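PDB 3O0L: DUF1425 domain-containing protein from Shewanella loihica, which is of unknown function but belongs to the DUF1425 family of bacterial proteins and is probably exported as a lipoprotein. Local coordinates for the interface of chains A and B. Numbering follows the deposited sequence. Chains: chain A/B, Uncharacterized protein.

Contact 1: the interface of chains A and B. Residues chain A 9-11; chain B 28, 103-105.
The backbone carbonyl oxygen O of B:Leu104 accepts a hydrogen bond from the amide N of A:Ser11 at 2.9 Å, the donor lying nearly along the C=O axis. A second, weak bond reaches the same oxygen from the hydroxyl OG of A:Ser11. That hydroxyl is engaged chiefly as an acceptor: the amide N of B:Leu104 donates to OG at 3.0 Å in an almost straight bond, 173° at the hydrogen. Amide and hydroxyl of one serine thus pair with both backbone polar groups of one leucine, just past the end of strand 5-10. The hydroxyl is put there by a first torsion of 51°, with OG between the backbone N and the carbonyl carbon. With an alanine in place of A:Ser11 the hydroxyl is gone, and the N-H of B:Leu104 would probably lose its acceptor on chain A. One residue earlier, A:Ser10 forms an antiparallel beta bridge with B:Tyr105. Its CB lies 3.8 Å from the ring carbon CE1 of B:Tyr105, displaced from the ring plane and just outside the CD1-CE1 rim, and also meets the carboxylate oxygen OE2 of B:Glu103. CG of B:Glu103 stands opposite the backbone N (chi1 -170°), and the extended chain beyond it brings OE2 to A:Ser10. Away from the ring, the branch methyl CG2 of A:Ile9 touches CG2 of B:Val28 at 4.0 Å, their side chains crossing obliquely in a light apolar contact. B:Val28 closes strand 22-28 and also takes part through its backbone: a water molecule lies 2.8 Å from O of B:Val28 and 3.1 Å from the carbonyl O of A:Ser11, joining the two chains.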
loop_
_atom_site.group_PDB
_atom_site.type_symbol
_atom_site.label_atom_id
_atom_site.label_comp_id
_atom_site.label_asym_id
_atom_site.label_seq_id
_atom_site.Cartn_x
_atom_site.Cartn_y
_atom_site.Cartn_z
ATOM N N ILE A 9 4.277 3.002 5.302
ATOM C CA ILE A 9 3.216 2.718 4.348
ATOM C C ILE A 9 2.092 3.684 4.549
ATOM O O ILE A 9 1.682 3.946 5.691
ATOM C CB ILE A 9 2.642 1.286 4.602
ATOM C CG1 ILE A 9 3.772 0.256 4.588
ATOM C CG2 ILE A 9 1.540 0.943 3.597
ATOM C CD1 ILE A 9 3.463 -0.932 5.547
ATOM N N SER A 10 1.525 4.192 3.465
ATOM C CA SER A 10 0.330 5.041 3.544
ATOM C C SER A 10 -0.893 4.281 3.007
ATOM O O SER A 10 -0.764 3.363 2.215
ATOM C CB SER A 10 0.489 6.292 2.697
ATOM O OG SER A 10 0.304 5.930 1.320
ATOM N N SER A 11 -2.067 4.729 3.426
ATOM C CA SER A 11 -3.315 4.177 2.975
ATOM C C SER A 11 -3.606 4.469 1.502
ATOM O O SER A 11 -4.528 3.897 0.957
ATOM C CB SER A 11 -4.469 4.750 3.785
ATOM O OG SER A 11 -4.510 6.172 3.875
ATOM N N VAL B 28 -2.869 -2.530 4.643
ATOM C CA VAL B 28 -3.429 -1.282 5.129
ATOM C C VAL B 28 -4.504 -0.839 4.125
ATOM O O VAL B 28 -4.237 -0.731 2.926
ATOM C CB VAL B 28 -2.357 -0.200 5.269
ATOM C CG1 VAL B 28 -2.972 1.070 5.889
ATOM C CG2 VAL B 28 -1.163 -0.717 6.109
ATOM N N GLU B 103 -5.454 10.699 6.045
ATOM C CA GLU B 103 -4.651 9.627 5.506
ATOM C C GLU B 103 -4.077 8.848 6.702
ATOM O O GLU B 103 -3.838 9.430 7.771
ATOM C CB GLU B 103 -3.556 10.214 4.626
ATOM C CG GLU B 103 -2.788 9.235 3.814
ATOM C CD GLU B 103 -1.916 9.901 2.690
ATOM O OE1 GLU B 103 -2.240 11.025 2.207
ATOM O OE2 GLU B 103 -0.911 9.276 2.313
ATOM N N LEU B 104 -3.938 7.538 6.532
ATOM C CA LEU B 104 -3.437 6.658 7.595
ATOM C C LEU B 104 -2.042 6.258 7.188
ATOM O O LEU B 104 -1.790 5.944 6.040
ATOM C CB LEU B 104 -4.333 5.426 7.757
ATOM C CG LEU B 104 -3.868 4.260 8.669
ATOM C CD1 LEU B 104 -3.667 4.706 10.136
ATOM C CD2 LEU B 104 -4.882 3.076 8.574
ATOM N N TYR B 105 -1.127 6.266 8.136
ATOM C CA TYR B 105 0.265 5.903 7.891
ATOM C C TYR B 105 0.611 4.827 8.888
ATOM O O TYR B 105 0.133 4.844 10.044
ATOM C CB TYR B 105 1.196 7.100 8.064
ATOM C CG TYR B 105 0.968 8.198 7.058
ATOM C CD1 TYR B 105 1.636 8.195 5.825
ATOM C CD2 TYR B 105 0.091 9.230 7.325
ATOM C CE1 TYR B 105 1.413 9.226 4.895
ATOM C CE2 TYR B 105 -0.122 10.243 6.422
ATOM C CZ TYR B 105 0.515 10.228 5.214
ATOM O OH TYR B 105 0.243 11.263 4.350
HETATM O O HOH W 1 -4.586 0.835 0.623
#

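Contact 2: the interface of chains A and B. Residues chain A 103-105; chain B 8-11, 14.
An antiparallel beta bridge between A:Tyr105 and B:Ser10 joins strand 101-109 of one DUF1425 domain to strand 6-10 of its partner. Beside it, the amide N of A:Leu104 donates to the hydroxyl OG of B:Ser11 at 2.9 Å, 166° at the hydrogen. The amide N of B:Ser11 returns a bond of 2.9 Å to the carbonyl O of A:Leu104, approaching in the carbonyl plane. The same oxygen has a weak bond from the hydroxyl OG of B:Ser10, which stands anti to its own backbone N (chi1 174°). This turn also sets OG 3.7 Å above one face of the A:Tyr105 ring, toward the rim, while CB of B:Ser10 lies 3.6 Å from ring carbon CE2. At the neighbouring ring carbon, the selenium SE of the selenomethionine B:Met8 packs 3.9 Å from CD2 of A:Tyr105. The B:Met8 chain runs extended to the selenium and then bends at its third torsion, bringing the terminal methyl CE near CD2 as well. Within chain A, the phenol OH of A:Tyr105 donates to the carboxylate OE1 of A:Glu103 at 2.8 Å, a tether likely to limit movement of the ring. B:Glu14 approaches CE2 of the ring with its carboxylate oxygen OE1, which lies 6.6 Å from OE1 of A:Glu103; the two like charges, if both present, would probably disfavour a closer approach.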
loop_
_atom_site.group_PDB
_atom_site.type_symbol
_atom_site.label_atom_id
_atom_site.label_comp_id
_atom_site.label_asym_id
_atom_site.label_seq_id
_atom_site.Cartn_x
_atom_site.Cartn_y
_atom_site.Cartn_z
ATOM N N GLU A 103 -5.192 -7.237 -9.396
ATOM C CA GLU A 103 -4.322 -6.698 -8.348
ATOM C C GLU A 103 -2.923 -6.591 -8.955
ATOM O O GLU A 103 -2.480 -7.504 -9.677
ATOM C CB GLU A 103 -4.311 -7.609 -7.113
ATOM C CG GLU A 103 -5.655 -7.742 -6.392
ATOM C CD GLU A 103 -5.661 -8.793 -5.273
ATOM O OE1 GLU A 103 -4.656 -9.527 -5.106
ATOM O OE2 GLU A 103 -6.689 -8.900 -4.566
ATOM N N LEU A 104 -2.246 -5.475 -8.725
ATOM C CA LEU A 104 -0.877 -5.260 -9.185
ATOM C C LEU A 104 0.059 -5.532 -8.025
ATOM O O LEU A 104 -0.159 -4.993 -6.940
ATOM C CB LEU A 104 -0.688 -3.824 -9.672
ATOM C CG LEU A 104 0.704 -3.354 -10.103
ATOM C CD1 LEU A 104 1.247 -4.258 -11.243
ATOM C CD2 LEU A 104 0.682 -1.902 -10.533
ATOM N N TYR A 105 1.080 -6.362 -8.246
ATOM C CA TYR A 105 2.171 -6.601 -7.283
ATOM C C TYR A 105 3.478 -6.043 -7.807
ATOM O O TYR A 105 3.767 -6.189 -8.987
ATOM C CB TYR A 105 2.357 -8.089 -7.037
ATOM C CG TYR A 105 1.171 -8.699 -6.352
ATOM C CD1 TYR A 105 0.065 -9.147 -7.065
ATOM C CD2 TYR A 105 1.120 -8.739 -4.963
ATOM C CE1 TYR A 105 -1.027 -9.650 -6.407
ATOM C CE2 TYR A 105 0.035 -9.252 -4.296
ATOM C CZ TYR A 105 -1.016 -9.712 -5.015
ATOM O OH TYR A 105 -2.065 -10.203 -4.307
HETATM N N MSE B 8 7.575 -6.516 -1.111
HETATM C CA MSE B 8 6.521 -6.618 -2.098
HETATM C C MSE B 8 5.356 -5.750 -1.662
HETATM O O MSE B 8 4.945 -5.754 -0.498
HETATM C CB MSE B 8 6.055 -8.069 -2.276
HETATM C CG MSE B 8 5.074 -8.192 -3.406
HETATM SE SE MSE B 8 4.573 -10.001 -3.770
HETATM C CE MSE B 8 3.520 -10.357 -2.229
ATOM N N ILE B 9 4.844 -4.974 -2.598
ATOM C CA ILE B 9 3.783 -4.032 -2.362
ATOM C C ILE B 9 2.684 -4.370 -3.352
ATOM O O ILE B 9 2.982 -4.682 -4.522
ATOM C CB ILE B 9 4.274 -2.625 -2.710
ATOM C CG1 ILE B 9 5.444 -2.250 -1.839
ATOM C CG2 ILE B 9 3.182 -1.582 -2.560
ATOM C CD1 ILE B 9 6.236 -1.121 -2.512
ATOM N N SER B 10 1.426 -4.291 -2.911
ATOM C CA SER B 10 0.284 -4.552 -3.790
ATOM C C SER B 10 -0.660 -3.360 -3.833
ATOM O O SER B 10 -0.732 -2.587 -2.880
ATOM C CB SER B 10 -0.459 -5.793 -3.302
ATOM O OG SER B 10 -1.651 -6.015 -4.020
ATOM N N SER B 11 -1.399 -3.248 -4.932
ATOM C CA SER B 11 -2.413 -2.221 -5.113
ATOM C C SER B 11 -3.583 -2.364 -4.158
ATOM O O SER B 11 -4.425 -1.496 -4.140
ATOM C CB SER B 11 -2.964 -2.294 -6.537
ATOM O OG SER B 11 -3.447 -3.609 -6.838
ATOM N N GLU B 14 -1.318 -4.459 0.520
ATOM C CA GLU B 14 -0.407 -5.375 1.179
ATOM C C GLU B 14 1.010 -4.881 1.089
ATOM O O GLU B 14 1.449 -4.415 0.028
ATOM C CB GLU B 14 -0.479 -6.782 0.557
ATOM C CG GLU B 14 0.309 -7.821 1.434
ATOM C CD GLU B 14 0.378 -9.216 0.859
ATOM O OE1 GLU B 14 -0.144 -9.449 -0.261
ATOM O OE2 GLU B 14 0.975 -10.090 1.535
#

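The C-alpha centres of contact 1 and contact 2 lie about 14 Å apart, and contact 2 is the two-fold twin of contact 1 with the chains exchanged. Each chain sets its N-terminal strand (5-10 in A, 6-10 in B) and Ser11 against the partner's strand 101-109 (A) or 101-110 (B), a reciprocal pairing. Side chains differ: CG of residue 103 is opposite the backbone N in B (chi1 -170°) but opposite the carbonyl carbon in A (-64°), the glutamate staying near its tyrosine in both, and OG of Ser10 also turns. Such pairing could support a dimer, although the structure alone does not establish one in solution.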